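Local coordinates for protein acyl-coenzyme A oxidase acox-1.2 (PDB 5K3J) that catalyses the FAD-dependent first step of peroxisomal beta-oxidation on ascaroside pheromone precursors, desaturating asc-omega-C5-CoA with oxygen and releasing hydrogen peroxide, at residues 441-446 / 525-530; 500-505 / 517-522; 388-393 / 437-442. All blocks are in the same frame, centred on the assembly; numbering follows the deposited sequence.

Contacts 1 and 3 are buried, about 8 Å apart between centres, and share helix 435-450 through Gln441 and Leu442. Contact 3 holds that helix to helix 379-405 and contact 1 to helix 520-543; Ser527 of contact 1 bonds Leu439 O of contact 3. Contact 2 lies farther out, is partly buried, and packs the turn between helices 512-518 and 520-543 on helix 481-507, beside the second subunit. All three lack a hydrogen bond across their segments. Each packs a buried serine against aliphatic groups. Contact 1 adds a histidine ring and contact 3 a buried lysine held by backbone oxygens; contact 2 has partly exposed lysine chains and a Lys-Glu pair too distant for a salt bridge.

Contact 1: 441-446 / 525-530; sequences QLARYL and RASRLH. With ATP (adenosine-5'-triphosphate), chain D.
Ser527 sits between Leu442 and Ala443, its OG 3.5 Å from Ala443 CB and its CB 3.8 Å from Leu442 CD2. The hydroxyl lies anti to the serine's own carbonyl carbon, which turns OG toward helix 435-450, where it hydrogen-bonds Leu439 O one turn before Ala443. Leu446 splits its two methyls: CD1 rests on Ala526 CB at 4.1 Å, while CD2 comes to 3.6 Å from His530 ND1 in an off-centre CH-pi contact. A hydrogen bond between His530 ND1 and Tyr467 OH helps to hold the ring's rotation. The two helical segments cross almost at right angles, 85° between their directions, and small Ala443 and Ser527 stand at the crossing with CA atoms 5.5 Å apart. This crossing joins the C-alpha1 region of the acyl-CoA oxidase fold to the helical region that follows it. The other side of helix 520-543 turns arginines to ATP. Arg528, bent at chi3 (-97°), hydrogen-bonds O1G through NH1 at 2.8 Å with a bent N-H...O angle of 137°, and ATP O3A lies over one face of the guanidinium, offset toward its rim. An alanine in place of Arg528 removes the donor to O1G and the guanidinium beside O3A, and would probably leave the triphosphate less firmly fixed. Arg525 reaches out with an extended chain, ATP O2G lying in plane at its guanidinium edge, 3.1 Å from NH1; its NH2 bonds Tyr591 OH of the second subunit.

Contact 2: 500-505 / 517-522; sequences EKFLKL and NKSAVE
Phe502 and Ser519 meet most closely, Ser519 OG lying 3.4 Å from Phe502 CB, with the ring reached obliquely. Leu505 CD1 also touches Lys518 CB at 4.2 Å, the leucine and lysine chains crossing at about a right angle. A turn earlier on the helix, Lys501 runs fully extended, CG anti to its backbone N (chi1 172°), so that NZ ends 4.0 Å from Glu522 CG; the opposite charges stay apart, NZ to OE2 being 4.9 Å, and their attraction is probably modest. Second-shell partners set these groups: Ser519 OG, in the crowded position between its backbone N and carbonyl carbon (chi1 61°), is turned back to Ala515 O and Trp516 O, hydrogen-bond partners that share its one proton; the serine is N-cap by place but makes no capping bond. Glu522 OE1 is held by Gln494 NE2 and OE2 by Tyr591 OH of the second subunit, with a long, weak ion pair to Arg525. The Phe502 ring meets Trp516 edge-to-face. Segment 517-522 is the turn from helix 512-518 into helix 520-543, packed on helix 481-507, and Asn517, Lys518 and Val521 hydrogen-bond Gln336 of the second subunit.

Contact 3: 388-393 / 437-442; sequences LKSVVA and VMLLQL. With 6QA (~{S}-[2-[3-[[(2~{R})-4-[[[(2~{R},3~{S},4~{R},5~{R})-5-(6-aminopurin-9-yl)-4-oxidanyl-3-phosphonooxy-oxolan-2-yl]methoxy-oxidanyl-phosphoryl]oxy-oxidanyl-phosphoryl]oxy-3,3-dimethyl-2-oxidanyl-butanoyl]amino]propanoylamino]ethyl] 5-[(2~{R},3~{R},5~{R},6~{S})-6-methyl-3,5-bis(oxidanyl)oxan-2-yl]oxypentanethioate), chain E.
Segments 388-393 and 437-442 run at 134° to each other, well off antiparallel, with axes 8.8 Å apart at closest approach and Ser390 and Leu439 nearest by CA. Ser390 packs between Leu439 and Met438: its CB lies 3.8 Å from Leu439 CG and its OG 3.3 Å from Met438 CB. The hydroxyl is buried within hydrogen-bonding distance of two backbone oxygens, Asn435 O and Ser386 O, which must share or alternate its one proton. Beside it Val391 CG2 meets Leu439 CD2 at 4.2 Å, a branch-to-branch contact of two aliphatic side chains. Lys389 packs by its stem, CD on Met438 CG at 4.2 Å, while the buried NZ is satisfied by Gly433 O and Gly428 O, with a weaker bond to Tyr431 O. Helices 379-405 and 435-450 belong to the C-alpha1 domain, consistent with the helical bundle of the acyl-CoA dehydrogenase and oxidase family, and here helix 435-450 has one ligand on each of two faces. Toward the acyl-CoA, Met438 bends at chi2 (-53°) and again at chi3, swinging CE away from helix 379-405 to within 3.7 Å of 6QA N17. Val437 CG1 stands 3.4 Å from the pantoic hydroxyl 6QA O20. Farther along, Gln441 bends at chi2 (-78°) to lay its CG 3.7 Å from 6QA C23, one of the geminal methyls, and OE1 hydrogen-bonds His382 NE2. Toward ATP, Ser390, Val391 and Leu439 line the pocket, where the carbonyl of Ser390 makes a weak hydrogen bond with N6 of the adenine.

Contact 1: 441-446 / 525-530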
# COMPACT_ATOMS: atom_id res chain seq x y z
N GLN A 441 -16.04 -10.50 13.87
CA GLN A 441 -16.01 -11.64 14.78
C GLN A 441 -15.87 -11.17 16.23
O GLN A 441 -16.51 -11.72 17.13
CB GLN A 441 -14.87 -12.59 14.42
CG GLN A 441 -15.28 -13.73 13.51
CD GLN A 441 -16.01 -14.83 14.26
OE1 GLN A 441 -15.39 -15.75 14.79
NE2 GLN A 441 -17.33 -14.76 14.28
N LEU A 442 -15.03 -10.17 16.44
CA LEU A 442 -14.84 -9.59 17.76
C LEU A 442 -16.08 -8.80 18.19
O LEU A 442 -16.40 -8.72 19.37
CB LEU A 442 -13.60 -8.69 17.78
CG LEU A 442 -13.42 -7.72 18.95
CD1 LEU A 442 -13.36 -8.46 20.27
CD2 LEU A 442 -12.18 -6.89 18.74
N ALA A 443 -16.76 -8.23 17.20
CA ALA A 443 -17.97 -7.46 17.44
C ALA A 443 -19.08 -8.34 18.02
O ALA A 443 -19.91 -7.87 18.79
CB ALA A 443 -18.44 -6.81 16.15
N ARG A 444 -19.08 -9.62 17.65
CA ARG A 444 -20.04 -10.57 18.19
C ARG A 444 -19.75 -10.85 19.66
O ARG A 444 -20.66 -11.05 20.46
CB ARG A 444 -20.03 -11.87 17.38
CG ARG A 444 -20.68 -11.75 16.02
CD ARG A 444 -21.55 -12.95 15.73
NE ARG A 444 -22.48 -12.71 14.62
CZ ARG A 444 -23.79 -12.93 14.69
NH1 ARG A 444 -24.56 -12.70 13.64
NH2 ARG A 444 -24.32 -13.40 15.81
N TYR A 445 -18.46 -10.87 20.00
CA TYR A 445 -18.03 -11.08 21.37
C TYR A 445 -18.27 -9.82 22.20
O TYR A 445 -18.32 -9.88 23.43
CB TYR A 445 -16.56 -11.49 21.40
CG TYR A 445 -15.82 -11.33 22.71
CD1 TYR A 445 -15.84 -12.33 23.68
CD2 TYR A 445 -15.06 -10.19 22.96
CE1 TYR A 445 -15.15 -12.18 24.88
CE2 TYR A 445 -14.37 -10.04 24.15
CZ TYR A 445 -14.41 -11.04 25.10
OH TYR A 445 -13.72 -10.88 26.28
N LEU A 446 -18.42 -8.70 21.51
CA LEU A 446 -18.71 -7.43 22.16
C LEU A 446 -20.20 -7.28 22.41
O LEU A 446 -20.61 -6.74 23.44
CB LEU A 446 -18.19 -6.26 21.32
CG LEU A 446 -16.67 -6.09 21.27
CD1 LEU A 446 -16.29 -4.80 20.56
CD2 LEU A 446 -16.06 -6.15 22.67
N ARG A 525 -16.44 -0.41 14.14
CA ARG A 525 -15.90 0.76 14.82
C ARG A 525 -15.70 0.42 16.29
O ARG A 525 -14.73 0.85 16.91
CB ARG A 525 -16.82 1.97 14.67
CG ARG A 525 -17.14 2.34 13.23
CD ARG A 525 -18.09 3.52 13.18
NE ARG A 525 -18.55 3.81 11.82
CZ ARG A 525 -17.86 4.52 10.93
NH1 ARG A 525 -16.67 5.02 11.25
NH2 ARG A 525 -18.35 4.73 9.72
N ALA A 526 -16.64 -0.36 16.82
CA ALA A 526 -16.57 -0.82 18.20
C ALA A 526 -15.37 -1.72 18.42
O ALA A 526 -14.62 -1.55 19.38
CB ALA A 526 -17.86 -1.55 18.57
N SER A 527 -15.19 -2.69 17.53
CA SER A 527 -14.08 -3.63 17.61
C SER A 527 -12.74 -2.90 17.63
O SER A 527 -11.93 -3.12 18.53
CB SER A 527 -14.12 -4.62 16.45
OG SER A 527 -15.19 -5.54 16.59
N ARG A 528 -12.52 -2.03 16.64
CA ARG A 528 -11.29 -1.25 16.54
C ARG A 528 -10.97 -0.49 17.82
O ARG A 528 -9.83 -0.51 18.30
CB ARG A 528 -11.36 -0.27 15.36
CG ARG A 528 -10.97 -0.88 14.03
CD ARG A 528 -10.88 0.18 12.93
NE ARG A 528 -12.10 0.26 12.14
CZ ARG A 528 -13.08 1.14 12.35
NH1 ARG A 528 -12.98 2.00 13.35
NH2 ARG A 528 -14.15 1.14 11.58
N LEU A 529 -11.97 0.18 18.38
CA LEU A 529 -11.79 0.92 19.63
C LEU A 529 -11.35 -0.00 20.77
O LEU A 529 -10.45 0.34 21.53
CB LEU A 529 -13.09 1.65 20.00
CG LEU A 529 -13.42 2.86 19.12
CD1 LEU A 529 -14.79 3.42 19.47
CD2 LEU A 529 -12.35 3.92 19.28
N HIS A 530 -11.97 -1.17 20.86
CA HIS A 530 -11.69 -2.12 21.93
C HIS A 530 -10.23 -2.60 21.92
O HIS A 530 -9.57 -2.61 22.96
CB HIS A 530 -12.63 -3.33 21.83
CG HIS A 530 -12.39 -4.37 22.88
ND1 HIS A 530 -13.14 -4.47 24.03
CD2 HIS A 530 -11.47 -5.37 22.94
CE1 HIS A 530 -12.70 -5.48 24.76
NE2 HIS A 530 -11.69 -6.04 24.12
PG ATP D . -13.02 5.27 12.67
O1G ATP D . -13.92 4.64 13.70
O2G ATP D . -13.75 6.11 11.65
O3G ATP D . -11.78 5.92 13.24
PB ATP D . -11.65 4.23 10.46
O1B ATP D . -10.22 3.76 10.66
O2B ATP D . -11.92 5.62 9.94
O3B ATP D . -12.45 4.01 11.84
PA ATP D . -13.79 3.55 8.82
O1A ATP D . -14.84 2.58 9.30
O2A ATP D . -13.99 5.03 8.99
O3A ATP D . -12.39 3.16 9.52
O5' ATP D . -13.48 3.24 7.27
C5' ATP D . -12.40 3.90 6.61
C4' ATP D . -11.77 2.87 5.69
O4' ATP D . -10.72 2.16 6.36
C3' ATP D . -12.81 1.86 5.26
O3' ATP D . -12.87 1.80 3.84
C2' ATP D . -12.34 0.54 5.83
O2' ATP D . -12.52 -0.53 4.90
C1' ATP D . -10.87 0.76 6.14
N9 ATP D . -10.44 0.00 7.35
C8 ATP D . -10.67 0.36 8.62
N7 ATP D . -10.14 -0.53 9.49
C5 ATP D . -9.55 -1.50 8.76
C6 ATP D . -8.81 -2.75 9.05
N6 ATP D . -8.58 -3.16 10.33
N1 ATP D . -8.36 -3.46 8.00
C2 ATP D . -8.58 -3.07 6.73
N3 ATP D . -9.25 -1.95 6.39
C4 ATP D . -9.75 -1.14 7.35

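Contact 2: 500-505 / 517-522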
# COMPACT_ATOMS: atom_id res chain seq x y z
N GLU A 500 -27.03 -1.62 20.68
CA GLU A 500 -28.43 -1.21 20.81
C GLU A 500 -29.05 -0.86 19.47
O GLU A 500 -30.27 -0.97 19.30
CB GLU A 500 -28.54 -0.02 21.77
CG GLU A 500 -29.91 0.16 22.38
CD GLU A 500 -29.86 0.21 23.90
OE1 GLU A 500 -28.76 0.36 24.46
OE2 GLU A 500 -30.93 0.09 24.53
N LYS A 501 -28.23 -0.43 18.52
CA LYS A 501 -28.71 -0.16 17.17
C LYS A 501 -29.05 -1.48 16.49
O LYS A 501 -30.10 -1.61 15.86
CB LYS A 501 -27.68 0.61 16.35
CG LYS A 501 -28.04 0.76 14.88
CD LYS A 501 -27.10 1.71 14.16
CE LYS A 501 -27.32 1.69 12.65
NZ LYS A 501 -26.45 2.66 11.93
N PHE A 502 -28.16 -2.45 16.64
CA PHE A 502 -28.43 -3.80 16.14
C PHE A 502 -29.65 -4.39 16.84
O PHE A 502 -30.48 -5.05 16.21
CB PHE A 502 -27.20 -4.69 16.32
CG PHE A 502 -27.49 -6.16 16.30
CD1 PHE A 502 -28.08 -6.76 15.20
CD2 PHE A 502 -27.15 -6.95 17.38
CE1 PHE A 502 -28.34 -8.12 15.20
CE2 PHE A 502 -27.40 -8.31 17.38
CZ PHE A 502 -28.00 -8.89 16.29
N LEU A 503 -29.78 -4.13 18.14
CA LEU A 503 -30.94 -4.58 18.91
C LEU A 503 -32.24 -3.93 18.43
O LEU A 503 -33.25 -4.61 18.24
CB LEU A 503 -30.75 -4.29 20.40
CG LEU A 503 -29.72 -5.16 21.13
CD1 LEU A 503 -29.67 -4.83 22.62
CD2 LEU A 503 -30.02 -6.64 20.91
N LYS A 504 -32.21 -2.61 18.23
CA LYS A 504 -33.38 -1.86 17.77
C LYS A 504 -33.91 -2.38 16.44
O LYS A 504 -35.12 -2.38 16.19
CB LYS A 504 -33.04 -0.37 17.65
CG LYS A 504 -33.64 0.50 18.74
CD LYS A 504 -33.35 1.97 18.47
CE LYS A 504 -34.26 2.88 19.28
NZ LYS A 504 -34.20 2.58 20.74
N LEU A 505 -32.99 -2.82 15.58
CA LEU A 505 -33.36 -3.34 14.27
C LEU A 505 -34.05 -4.70 14.38
O LEU A 505 -34.70 -5.14 13.44
CB LEU A 505 -32.12 -3.44 13.37
CG LEU A 505 -31.55 -2.11 12.87
CD1 LEU A 505 -30.07 -2.23 12.56
CD2 LEU A 505 -32.31 -1.63 11.63
N ASN A 517 -26.28 -7.15 9.54
CA ASN A 517 -25.67 -6.59 8.34
C ASN A 517 -25.77 -5.07 8.29
O ASN A 517 -24.81 -4.39 7.95
CB ASN A 517 -26.33 -7.21 7.10
CG ASN A 517 -25.64 -6.83 5.81
OD1 ASN A 517 -24.59 -6.19 5.82
ND2 ASN A 517 -26.22 -7.24 4.69
N LYS A 518 -26.94 -4.54 8.64
CA LYS A 518 -27.18 -3.11 8.57
C LYS A 518 -26.42 -2.32 9.63
O LYS A 518 -26.25 -1.11 9.51
CB LYS A 518 -28.68 -2.83 8.69
CG LYS A 518 -29.46 -3.16 7.43
CD LYS A 518 -30.90 -2.73 7.55
CE LYS A 518 -31.58 -2.69 6.20
NZ LYS A 518 -32.98 -2.18 6.29
N SER A 519 -25.96 -3.00 10.67
CA SER A 519 -25.21 -2.34 11.73
C SER A 519 -23.73 -2.70 11.66
O SER A 519 -22.96 -2.37 12.56
CB SER A 519 -25.77 -2.73 13.10
OG SER A 519 -25.66 -4.12 13.31
N ALA A 520 -23.33 -3.36 10.57
CA ALA A 520 -22.01 -3.98 10.47
C ALA A 520 -20.85 -3.00 10.58
O ALA A 520 -19.78 -3.35 11.09
CB ALA A 520 -21.90 -4.76 9.16
N VAL A 521 -21.05 -1.77 10.12
CA VAL A 521 -19.98 -0.77 10.16
C VAL A 521 -19.75 -0.24 11.57
O VAL A 521 -18.62 -0.14 12.02
CB VAL A 521 -20.26 0.41 9.21
CG1 VAL A 521 -19.12 1.42 9.28
CG2 VAL A 521 -20.42 -0.09 7.79
N GLU A 522 -20.84 0.09 12.26
CA GLU A 522 -20.77 0.55 13.65
C GLU A 522 -20.08 -0.49 14.53
O GLU A 522 -19.27 -0.15 15.39
CB GLU A 522 -22.17 0.84 14.19
CG GLU A 522 -22.81 2.08 13.60
CD GLU A 522 -22.01 3.34 13.89
OE1 GLU A 522 -21.53 3.49 15.04
OE2 GLU A 522 -21.85 4.16 12.97

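Contact 3: 388-393 / 437-442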
# COMPACT_ATOMS: atom_id res chain seq x y z
N LEU A 388 -7.37 -7.90 16.98
CA LEU A 388 -5.98 -7.52 17.17
C LEU A 388 -5.17 -7.65 15.88
O LEU A 388 -4.39 -6.77 15.55
CB LEU A 388 -5.34 -8.37 18.28
CG LEU A 388 -4.06 -7.79 18.89
CD1 LEU A 388 -4.35 -6.41 19.46
CD2 LEU A 388 -3.51 -8.70 19.97
N LYS A 389 -5.37 -8.74 15.14
CA LYS A 389 -4.64 -8.93 13.89
C LYS A 389 -5.12 -7.96 12.82
O LYS A 389 -4.34 -7.53 11.97
CB LYS A 389 -4.77 -10.38 13.41
CG LYS A 389 -6.18 -10.78 12.99
CD LYS A 389 -6.19 -11.42 11.61
CE LYS A 389 -6.17 -10.38 10.50
NZ LYS A 389 -6.09 -10.99 9.14
N SER A 390 -6.40 -7.60 12.88
CA SER A 390 -6.97 -6.70 11.88
C SER A 390 -6.46 -5.27 12.04
O SER A 390 -5.94 -4.69 11.09
CB SER A 390 -8.50 -6.72 11.97
OG SER A 390 -9.00 -7.99 11.62
N VAL A 391 -6.61 -4.72 13.24
CA VAL A 391 -6.16 -3.35 13.52
C VAL A 391 -4.65 -3.22 13.35
O VAL A 391 -4.17 -2.25 12.74
CB VAL A 391 -6.55 -2.91 14.94
CG1 VAL A 391 -5.83 -1.63 15.33
CG2 VAL A 391 -8.06 -2.72 15.04
N VAL A 392 -3.91 -4.18 13.87
CA VAL A 392 -2.46 -4.16 13.81
C VAL A 392 -1.95 -4.20 12.37
O VAL A 392 -1.17 -3.35 11.97
CB VAL A 392 -1.84 -5.32 14.61
CG1 VAL A 392 -0.44 -5.59 14.16
CG2 VAL A 392 -1.87 -5.02 16.11
N ALA A 393 -2.42 -5.17 11.59
CA ALA A 393 -2.00 -5.30 10.20
C ALA A 393 -2.37 -4.07 9.37
O ALA A 393 -1.62 -3.65 8.49
CB ALA A 393 -2.60 -6.55 9.57
N VAL A 437 -14.09 -9.25 8.20
CA VAL A 437 -14.73 -10.43 8.78
C VAL A 437 -14.26 -10.68 10.21
O VAL A 437 -15.04 -11.07 11.08
CB VAL A 437 -14.47 -11.69 7.92
CG1 VAL A 437 -15.03 -12.93 8.60
CG2 VAL A 437 -15.06 -11.51 6.53
N MET A 438 -12.97 -10.44 10.45
CA MET A 438 -12.38 -10.67 11.76
C MET A 438 -12.78 -9.58 12.76
O MET A 438 -12.96 -9.86 13.95
CB MET A 438 -10.85 -10.74 11.66
CG MET A 438 -10.32 -12.02 11.03
SD MET A 438 -10.95 -13.51 11.83
CE MET A 438 -11.96 -14.18 10.52
N LEU A 439 -12.91 -8.35 12.27
CA LEU A 439 -13.38 -7.24 13.09
C LEU A 439 -14.83 -7.50 13.49
O LEU A 439 -15.26 -7.12 14.58
CB LEU A 439 -13.27 -5.91 12.34
CG LEU A 439 -11.91 -5.20 12.34
CD1 LEU A 439 -11.97 -3.95 11.47
CD2 LEU A 439 -11.50 -4.84 13.75
N LEU A 440 -15.57 -8.15 12.60
CA LEU A 440 -16.96 -8.51 12.85
C LEU A 440 -17.08 -9.68 13.81
O LEU A 440 -18.10 -9.83 14.49
CB LEU A 440 -17.66 -8.84 11.53
CG LEU A 440 -18.11 -7.61 10.73
CD1 LEU A 440 -18.63 -8.01 9.36
CD2 LEU A 440 -19.17 -6.85 11.52
N GLN A 441 -16.04 -10.50 13.87
CA GLN A 441 -16.01 -11.64 14.78
C GLN A 441 -15.87 -11.17 16.23
O GLN A 441 -16.51 -11.72 17.13
CB GLN A 441 -14.87 -12.59 14.42
CG GLN A 441 -15.28 -13.73 13.51
CD GLN A 441 -16.01 -14.83 14.26
OE1 GLN A 441 -15.39 -15.75 14.79
NE2 GLN A 441 -17.33 -14.76 14.28
N LEU A 442 -15.03 -10.17 16.44
CA LEU A 442 -14.84 -9.59 17.76
C LEU A 442 -16.08 -8.80 18.19
O LEU A 442 -16.40 -8.72 19.37
CB LEU A 442 -13.60 -8.69 17.78
CG LEU A 442 -13.42 -7.72 18.95
CD1 LEU A 442 -13.36 -8.46 20.27
CD2 LEU A 442 -12.18 -6.89 18.74
P26 6QA E . -17.67 -20.71 10.75
P29 6QA E . -20.11 -20.83 12.53
P50 6QA E . -21.47 -16.25 17.67
O01 6QA E . 2.83 -14.12 8.53
C02 6QA E . 2.40 -15.47 8.80
C03 6QA E . 1.95 -15.97 7.42
O04 6QA E . 1.24 -17.11 7.51
C05 6QA E . -0.09 -16.98 7.89
C06 6QA E . -0.98 -17.56 6.75
C07 6QA E . -2.25 -18.16 7.41
C08 6QA E . -2.82 -19.23 6.48
C09 6QA E . -4.21 -18.90 6.10
S10 6QA E . -5.40 -20.31 6.38
C11 6QA E . -6.87 -19.85 7.35
C12 6QA E . -7.14 -18.38 7.47
N13 6QA E . -8.50 -18.16 7.12
C14 6QA E . -9.45 -17.66 8.09
C15 6QA E . -10.94 -17.41 7.66
C16 6QA E . -11.85 -18.27 8.62
N17 6QA E . -13.00 -17.49 9.12
C18 6QA E . -14.18 -18.23 9.57
C19 6QA E . -15.39 -17.46 10.10
O20 6QA E . -15.17 -16.08 9.89
C21 6QA E . -15.62 -17.72 11.61
C22 6QA E . -16.98 -16.97 11.91
C23 6QA E . -14.39 -17.18 12.42
C24 6QA E . -15.80 -19.19 12.00
O25 6QA E . -17.18 -19.61 11.89
O27 6QA E . -17.48 -20.21 9.31
O28 6QA E . -19.33 -20.98 11.07
O30 6QA E . -20.46 -22.25 13.00
O31 6QA E . -19.11 -20.01 13.61
C32 6QA E . -19.52 -18.86 14.25
C33 6QA E . -19.86 -19.25 15.75
O34 6QA E . -18.98 -20.06 16.22
C35 6QA E . -18.15 -19.33 17.41
N36 6QA E . -16.72 -19.41 17.11
C37 6QA E . -16.15 -19.17 15.92
N38 6QA E . -14.83 -19.34 15.97
C39 6QA E . -14.51 -19.71 17.25
C40 6QA E . -15.71 -19.76 17.97
N41 6QA E . -15.67 -20.11 19.29
C42 6QA E . -14.50 -20.39 19.87
N43 6QA E . -13.33 -20.35 19.20
C44 6QA E . -13.29 -20.02 17.91
N45 6QA E . -12.02 -19.99 17.18
C46 6QA E . -18.58 -18.10 17.51
O47 6QA E . -18.98 -17.80 18.92
C48 6QA E . -19.80 -17.97 16.59
O49 6QA E . -20.97 -17.82 17.32
O51 6QA E . -22.78 -16.00 16.97
O52 6QA E . -20.42 -15.24 17.19
O53 6QA E . -21.62 -16.09 19.16
O54 6QA E . -21.37 -20.04 12.34
O55 6QA E . -16.92 -22.02 10.93
O56 6QA E . -14.20 -19.43 9.50
O57 6QA E . -9.14 -17.42 9.20
O58 6QA E . -4.44 -17.80 5.64
O59 6QA E . 3.09 -16.22 6.55
C60 6QA E . 4.01 -17.16 7.13
C61 6QA E . 5.05 -17.34 6.04
C62 6QA E . 4.56 -16.63 8.48
C63 6QA E . 3.49 -16.27 9.41
O64 6QA E . 5.38 -17.68 9.10